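Local coordinates for protein nigritoxine (PDB 5M41) that acts as a bacterial toxin from Vibrio nigripulchritudo against crustaceans and insects, at residues S361-G366 with I438-T443. Residues are numbered along the deposited sequence; the frame is centred on the assembly and turned at random.
Sequences SIAETG and IPTAQT
One direct hydrogen bond joins the two segments: T365 OG1 donates to Q442 OE1 at 2.6 Å. The C=O...donor angle of 141°, with the hydroxyl in the amide plane, places it on a carbonyl lone pair. In T365, chi1 52° tucks OG1 between its own N and C, while the Q442 chain runs extended beyond CG (chi2 -179°); the two chains lie alongside, antiparallel, their tips meeting at OG1 and OE1. Although G366 N lies 3.4 Å from the same OE1, its angle is too poor for a bond. Water 3 donates to both T365 OG1 and Q442 O, tying the hydroxyl to Q442 a second time. The A363 CB rests against the 438-443 loop, meeting T440 OG1 at 3.7 Å and Q442 OE1 at 4.0 Å. At the other end, S361 OG stands 3.9 Å from I438 O, and two waters, each 2.7 Å from OG, bridge it to backbone carbonyls: water 2 to I438 O, water 1 to P439 O. In the second shell, T440 OG1, anti to its backbone N, accepts from Q442 N at 3.0 Å in an ST turn. D368 probably helps hold it, with OD2 bonded to T440 OG1 and A441 N, and OD1 to Q442 NE2. A363 N donates to G366 O (2.8 Å) in the strand pairing of hairpin 359-363/366-370, while the turn's own bond, G366 N to A363 O, is weak. The contact thus packs a buried beta-hairpin turn against the ST turn and an inverse gamma turn centred on Q442, marked by T443 N donating to A441 O, leading to N-cap T443 of helix 444-457.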
loop_
_atom_site.group_PDB
_atom_site.type_symbol
_atom_site.label_atom_id
_atom_site.label_comp_id
_atom_site.label_asym_id
_atom_site.label_seq_id
_atom_site.Cartn_x
_atom_site.Cartn_y
_atom_site.Cartn_z
ATOM N N SER A 361 -4.019 -0.448 -4.989
ATOM C CA SER A 361 -4.229 -1.331 -3.843
ATOM C C SER A 361 -3.854 -0.574 -2.591
ATOM O O SER A 361 -2.854 0.144 -2.564
ATOM C CB SER A 361 -3.366 -2.586 -3.952
ATOM O OG SER A 361 -3.622 -3.272 -5.169
ATOM N N ILE A 362 -4.633 -0.750 -1.545
ATOM C CA ILE A 362 -4.393 -0.066 -0.287
ATOM C C ILE A 362 -4.011 -1.141 0.734
ATOM O O ILE A 362 -4.742 -2.101 0.930
ATOM C CB ILE A 362 -5.630 0.767 0.149
ATOM C CG1 ILE A 362 -5.837 1.957 -0.812
ATOM C CG2 ILE A 362 -5.457 1.289 1.580
ATOM C CD1 ILE A 362 -7.193 2.641 -0.679
ATOM N N ALA A 363 -2.819 -1.003 1.320
ATOM C CA ALA A 363 -2.353 -1.908 2.335
ATOM C C ALA A 363 -2.464 -1.185 3.671
ATOM O O ALA A 363 -2.735 0.011 3.685
ATOM C CB ALA A 363 -0.897 -2.298 2.067
ATOM N N GLU A 364 -2.249 -1.898 4.785
ATOM C CA GLU A 364 -2.205 -1.246 6.097
ATOM C C GLU A 364 -1.007 -0.283 6.166
ATOM O O GLU A 364 -0.999 0.662 6.967
ATOM C CB GLU A 364 -2.125 -2.273 7.251
ATOM C CG GLU A 364 -3.259 -3.305 7.333
ATOM C CD GLU A 364 -4.602 -2.749 7.846
ATOM O OE1 GLU A 364 -4.761 -1.511 8.019
ATOM O OE2 GLU A 364 -5.535 -3.569 8.085
ATOM N N THR A 365 -0.011 -0.526 5.316
ATOM C CA THR A 365 1.254 0.196 5.357
ATOM C C THR A 365 1.434 1.212 4.233
ATOM O O THR A 365 2.453 1.897 4.181
ATOM C CB THR A 365 2.434 -0.779 5.291
ATOM O OG1 THR A 365 2.247 -1.634 4.164
ATOM C CG2 THR A 365 2.537 -1.638 6.584
ATOM N N GLY A 366 0.469 1.327 3.323
ATOM C CA GLY A 366 0.690 2.179 2.154
ATOM C C GLY A 366 -0.184 1.877 0.951
ATOM O O GLY A 366 -1.251 1.263 1.087
ATOM N N ILE A 438 -5.622 -8.267 -7.271
ATOM C CA ILE A 438 -4.226 -8.595 -6.996
ATOM C C ILE A 438 -3.873 -8.204 -5.554
ATOM O O ILE A 438 -4.158 -7.092 -5.125
ATOM C CB ILE A 438 -3.227 -7.958 -8.000
ATOM C CG1 ILE A 438 -3.780 -8.056 -9.442
ATOM C CG2 ILE A 438 -1.865 -8.673 -7.877
ATOM C CD1 ILE A 438 -2.802 -7.633 -10.536
ATOM N N PRO A 439 -3.270 -9.141 -4.793
ATOM C CA PRO A 439 -2.793 -8.824 -3.447
ATOM C C PRO A 439 -1.739 -7.715 -3.467
ATOM O O PRO A 439 -1.072 -7.490 -4.484
ATOM C CB PRO A 439 -2.147 -10.144 -2.969
ATOM C CG PRO A 439 -2.786 -11.200 -3.802
ATOM C CD PRO A 439 -3.079 -10.557 -5.137
ATOM N N THR A 440 -1.599 -7.029 -2.346
ATOM C CA THR A 440 -0.576 -6.013 -2.220
ATOM C C THR A 440 0.821 -6.640 -2.267
ATOM O O THR A 440 1.017 -7.792 -1.900
ATOM C CB THR A 440 -0.736 -5.182 -0.936
ATOM O OG1 THR A 440 0.282 -4.169 -0.914
ATOM C CG2 THR A 440 -0.642 -6.075 0.326
ATOM N N ALA A 441 1.774 -5.887 -2.795
ATOM C CA ALA A 441 3.155 -6.305 -2.743
ATOM C C ALA A 441 3.738 -6.065 -1.353
ATOM O O ALA A 441 4.771 -6.642 -1.035
ATOM C CB ALA A 441 3.966 -5.563 -3.778
ATOM N N GLN A 442 3.085 -5.229 -0.532
ATOM C CA GLN A 442 3.623 -4.852 0.803
ATOM C C GLN A 442 3.400 -5.964 1.835
ATOM O O GLN A 442 2.604 -5.838 2.760
ATOM C CB GLN A 442 3.036 -3.514 1.251
ATOM C CG GLN A 442 3.401 -2.421 0.245
ATOM C CD GLN A 442 2.898 -1.037 0.595
ATOM O OE1 GLN A 442 2.751 -0.676 1.776
ATOM N NE2 GLN A 442 2.660 -0.236 -0.431
ATOM N N THR A 443 4.078 -7.084 1.618
ATOM C CA THR A 443 3.963 -8.230 2.490
ATOM C C THR A 443 4.979 -8.136 3.640
ATOM O O THR A 443 5.818 -7.204 3.720
ATOM C CB THR A 443 4.274 -9.519 1.717
ATOM O OG1 THR A 443 5.588 -9.407 1.172
ATOM C CG2 THR A 443 3.255 -9.770 0.562
HETATM O O HOH W 1 -1.638 -4.990 -5.929
HETATM O O HOH W 2 -5.719 -5.002 -4.809
HETATM O O HOH W 3 1.395 -4.106 4.341
#